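Local coordinates for protein putative glycoside hydrolase (Parabacteroides distasonis ATCC 8503, PDB 3GYC) that probably hydrolyses glycosidic bonds, as a putative glycoside hydrolase of the cellulase-like family in the TIM-barrel clan, at residues V92-N95 and L96-L100; G148-D151 and T152-Y155. All coordinates share one frame; numbering follows the deposited sequence.

Contact 1 and contact 2 lie one after the other along the chain, at the start of a helix and at the entry to a strand of the same barrel, their centres about 13 Å apart. Both are largely buried, with a solvent-facing edge at Pro94 and Leu98 in contact 1 and at Asp151 in contact 2. Both pack against helix 130-146, and contact 2 leans through Leu149 on helix 95-105, which contact 1 begins. Their chemistry differs with place: residues 92-100 add a side-chain amide pair to the backbone bonds, whereas residues 148-155 rely on two short-range backbone bonds and aliphatic packing. The two touch directly, Leu149 CD1 packing against Asn97 O at 3.4 Å.

Contact 1 (V92-N95 and L96-L100); sequences VQPN and LNLFL
Backbone bonds carry residues 92-95 into the first turn of helix 95-105: Leu96 N reaches Val92 O at 2.8 Å, Leu98 N reaches Pro94 O, and Phe99 N reaches Asn95 O. Pro94 follows a cis peptide bond. Across this turn Gln93 and Asn97 exchange two bonds. With its chain bent at chi2 (-72°), Gln93 folds its amide back over the helix start, where OE1 accepts Asn97 N at 3.1 Å; a side chain four residues back thus engages an N-H of the first turn. NE2 of Gln93 then donates to Asn97 OD1 at 3.0 Å, nearly straight, yet it comes from above the Asn97 carbonyl plane, the two amides standing 85° apart. This is the N-terminal end of a barrel helix, which packs on helix 130-146: Ser143 OG is a further partner of Gln93 NE2, and Asn97 ND2 binds Ser143 O and, just past that helix, Asp147 OD2. Replacing Gln93 by alanine removes the amide and is likely to leave Asn97 N and OD1 without these mates. Leu96 CB lies 3.7 Å from Gln93 OE1, while on the outer side Leu98 CD1 lies 4.5 Å from Pro94 CG.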
loop_
_atom_site.group_PDB
_atom_site.type_symbol
_atom_site.label_atom_id
_atom_site.label_comp_id
_atom_site.label_asym_id
_atom_site.label_seq_id
_atom_site.Cartn_x
_atom_site.Cartn_y
_atom_site.Cartn_z
ATOM N N VAL A 92 12.968 10.434 11.491
ATOM C CA VAL A 92 12.599 9.054 11.142
ATOM C C VAL A 92 13.108 8.009 12.129
ATOM O O VAL A 92 12.363 7.105 12.479
ATOM C CB VAL A 92 12.940 8.711 9.689
ATOM C CG1 VAL A 92 12.410 7.351 9.288
ATOM C CG2 VAL A 92 12.363 9.758 8.743
ATOM N N GLN A 93 14.342 8.130 12.589
ATOM C CA GLN A 93 14.872 7.238 13.617
ATOM C C GLN A 93 15.208 8.075 14.835
ATOM O O GLN A 93 15.736 9.194 14.690
ATOM C CB GLN A 93 16.104 6.476 13.138
ATOM C CG GLN A 93 15.881 5.390 12.114
ATOM C CD GLN A 93 15.186 4.142 12.679
ATOM O OE1 GLN A 93 14.511 4.200 13.721
ATOM N NE2 GLN A 93 15.353 3.017 11.987
ATOM N N PRO A 94 14.992 7.522 16.042
ATOM C CA PRO A 94 14.511 6.155 16.378
ATOM C C PRO A 94 12.999 5.895 16.279
ATOM O O PRO A 94 12.547 4.810 16.646
ATOM C CB PRO A 94 14.996 5.975 17.833
ATOM C CG PRO A 94 14.944 7.388 18.401
ATOM C CD PRO A 94 15.394 8.282 17.252
ATOM N N ASN A 95 12.220 6.874 15.839
ATOM C CA ASN A 95 10.748 6.714 15.683
ATOM C C ASN A 95 10.327 5.456 14.934
ATOM O O ASN A 95 9.402 4.765 15.391
ATOM C CB ASN A 95 10.090 7.935 15.052
ATOM C CG ASN A 95 9.801 9.019 16.057
ATOM O OD1 ASN A 95 9.793 8.750 17.247
ATOM N ND2 ASN A 95 9.561 10.287 15.575
ATOM N N LEU A 96 11.030 5.098 13.861
ATOM C CA LEU A 96 10.672 3.900 13.113
ATOM C C LEU A 96 10.869 2.668 13.974
ATOM O O LEU A 96 9.964 1.829 14.100
ATOM C CB LEU A 96 11.435 3.801 11.788
ATOM C CG LEU A 96 11.235 2.527 10.981
ATOM C CD1 LEU A 96 9.714 2.321 10.584
ATOM C CD2 LEU A 96 12.165 2.472 9.761
ATOM N N ASN A 97 12.040 2.558 14.589
ATOM C CA ASN A 97 12.293 1.392 15.434
ATOM C C ASN A 97 11.358 1.339 16.652
ATOM O O ASN A 97 10.991 0.224 17.113
ATOM C CB ASN A 97 13.765 1.279 15.786
ATOM C CG ASN A 97 14.622 0.781 14.603
ATOM O OD1 ASN A 97 14.165 0.656 13.456
ATOM N ND2 ASN A 97 15.852 0.478 14.893
ATOM N N LEU A 98 10.987 2.519 17.172
ATOM C CA LEU A 98 10.012 2.595 18.283
ATOM C C LEU A 98 8.676 2.052 17.827
ATOM O O LEU A 98 8.092 1.235 18.504
ATOM C CB LEU A 98 9.870 4.009 18.886
ATOM C CG LEU A 98 11.023 4.466 19.798
ATOM C CD1 LEU A 98 11.016 6.020 20.098
ATOM C CD2 LEU A 98 11.095 3.676 21.099
ATOM N N PHE A 99 8.193 2.536 16.685
ATOM C CA PHE A 99 6.956 2.071 16.105
ATOM C C PHE A 99 6.980 0.557 15.825
ATOM O O PHE A 99 6.001 -0.160 16.161
ATOM C CB PHE A 99 6.642 2.856 14.828
ATOM C CG PHE A 99 5.320 2.475 14.203
ATOM C CD1 PHE A 99 4.137 2.972 14.749
ATOM C CD2 PHE A 99 5.254 1.569 13.165
ATOM C CE1 PHE A 99 2.917 2.609 14.220
ATOM C CE2 PHE A 99 4.040 1.230 12.633
ATOM C CZ PHE A 99 2.866 1.739 13.192
ATOM N N LEU A 100 8.087 0.065 15.258
ATOM C CA LEU A 100 8.241 -1.356 14.972
ATOM C C LEU A 100 8.238 -2.165 16.239
ATOM O O LEU A 100 7.637 -3.238 16.247
ATOM C CB LEU A 100 9.470 -1.666 14.111
ATOM C CG LEU A 100 9.516 -1.085 12.707
ATOM C CD1 LEU A 100 10.923 -1.344 12.078
ATOM C CD2 LEU A 100 8.394 -1.603 11.750
#

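Contact 2 (G148-D151 and T152-Y155); sequences GLLD and TILY
Thr152 holds OG1 beside its own backbone N (chi1 -70°), which sets CG2 anti to that nitrogen. Ile153 turns CG1 in the same sense (chi1 -59°), bringing that branch alongside Leu150, whose CD1 lies 4.3 Å from Ile153 CG1. The backbone is tied by two bonds that each span three residues. Thr152 N donates to Leu149 O at 3.1 Å, and Ile153 N donates to Leu150 O at 3.0 Å. In both, the donor stands well above the carbonyl plane, consistent with the tight curl of a short 3-10 turn. The same backbone turn brings Thr152 CB to 3.4 Å from Leu149 O, and CB of the donor residue Ile153 likewise rests 3.4 Å from Leu150 O, so each accepting oxygen meets both the N-H and the first side-chain carbon of its partner. The example illustrates how a brief 3-10 turn can deliver the chain from a helix into a strand: in a helix-to-strand connection of this parallel barrel, the turn ends where strand 153-157 begins. Leu149 packs on Ser101 and Lys104 of helix 95-105, Leu150 lies against Leu141 and Ile144 of helix 130-146, and Thr152 and Leu154 make backbone hydrogen bonds with Val110 of the neighbouring parallel strand 109-113.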
loop_
_atom_site.group_PDB
_atom_site.type_symbol
_atom_site.label_atom_id
_atom_site.label_comp_id
_atom_site.label_asym_id
_atom_site.label_seq_id
_atom_site.Cartn_x
_atom_site.Cartn_y
_atom_site.Cartn_z
ATOM N N GLY A 148 17.275 -5.444 16.433
ATOM C CA GLY A 148 16.738 -6.808 16.369
ATOM C C GLY A 148 15.262 -6.911 15.964
ATOM O O GLY A 148 14.534 -7.753 16.510
ATOM N N LEU A 149 14.832 -6.086 15.014
ATOM C CA LEU A 149 13.431 -6.019 14.604
ATOM C C LEU A 149 13.185 -6.536 13.213
ATOM O O LEU A 149 12.104 -6.384 12.734
ATOM C CB LEU A 149 12.913 -4.555 14.642
ATOM C CG LEU A 149 12.850 -3.926 16.050
ATOM C CD1 LEU A 149 12.955 -2.394 16.031
ATOM C CD2 LEU A 149 11.573 -4.448 16.807
ATOM N N LEU A 150 14.149 -7.192 12.567
ATOM C CA LEU A 150 13.938 -7.576 11.167
ATOM C C LEU A 150 12.824 -8.622 11.014
ATOM O O LEU A 150 12.126 -8.627 10.011
ATOM C CB LEU A 150 15.237 -8.061 10.546
ATOM C CG LEU A 150 15.403 -7.905 9.040
ATOM C CD1 LEU A 150 14.967 -6.516 8.603
ATOM C CD2 LEU A 150 16.883 -8.210 8.643
ATOM N N ASP A 151 12.651 -9.492 12.009
ATOM C CA ASP A 151 11.582 -10.503 11.950
ATOM C C ASP A 151 10.170 -9.916 12.000
ATOM O O ASP A 151 9.207 -10.614 11.687
ATOM C CB ASP A 151 11.758 -11.530 13.049
ATOM C CG ASP A 151 13.044 -12.314 12.881
ATOM O OD1 ASP A 151 13.367 -12.655 11.710
ATOM O OD2 ASP A 151 13.749 -12.553 13.908
ATOM N N THR A 152 10.048 -8.641 12.349
ATOM C CA THR A 152 8.749 -7.946 12.318
ATOM C C THR A 152 8.381 -7.496 10.901
ATOM O O THR A 152 7.236 -7.221 10.634
ATOM C CB THR A 152 8.793 -6.748 13.276
ATOM O OG1 THR A 152 8.816 -7.238 14.626
ATOM C CG2 THR A 152 7.619 -5.811 13.072
ATOM N N ILE A 153 9.364 -7.442 9.995
ATOM C CA ILE A 153 9.145 -7.004 8.653
ATOM C C ILE A 153 8.641 -8.188 7.824
ATOM O O ILE A 153 9.238 -9.268 7.815
ATOM C CB ILE A 153 10.432 -6.402 8.027
ATOM C CG1 ILE A 153 10.922 -5.210 8.873
ATOM C CG2 ILE A 153 10.182 -6.055 6.556
ATOM C CD1 ILE A 153 9.886 -4.134 9.221
ATOM N N LEU A 154 7.539 -7.941 7.135
ATOM C CA LEU A 154 6.839 -8.957 6.359
ATOM C C LEU A 154 7.361 -9.024 4.924
ATOM O O LEU A 154 7.573 -10.089 4.364
ATOM C CB LEU A 154 5.365 -8.576 6.366
ATOM C CG LEU A 154 4.351 -9.520 5.825
ATOM C CD1 LEU A 154 4.393 -10.827 6.649
ATOM C CD2 LEU A 154 2.980 -8.766 5.883
ATOM N N TYR A 155 7.565 -7.859 4.345
ATOM C CA TYR A 155 8.051 -7.736 2.991
ATOM C C TYR A 155 8.618 -6.353 2.797
ATOM O O TYR A 155 8.368 -5.460 3.594
ATOM C CB TYR A 155 6.939 -7.996 1.952
ATOM C CG TYR A 155 5.802 -6.988 1.891
ATOM C CD1 TYR A 155 5.951 -5.813 1.185
ATOM C CD2 TYR A 155 4.575 -7.217 2.514
ATOM C CE1 TYR A 155 4.915 -4.874 1.093
ATOM C CE2 TYR A 155 3.539 -6.259 2.457
ATOM C CZ TYR A 155 3.715 -5.113 1.723
ATOM O OH TYR A 155 2.750 -4.165 1.580
#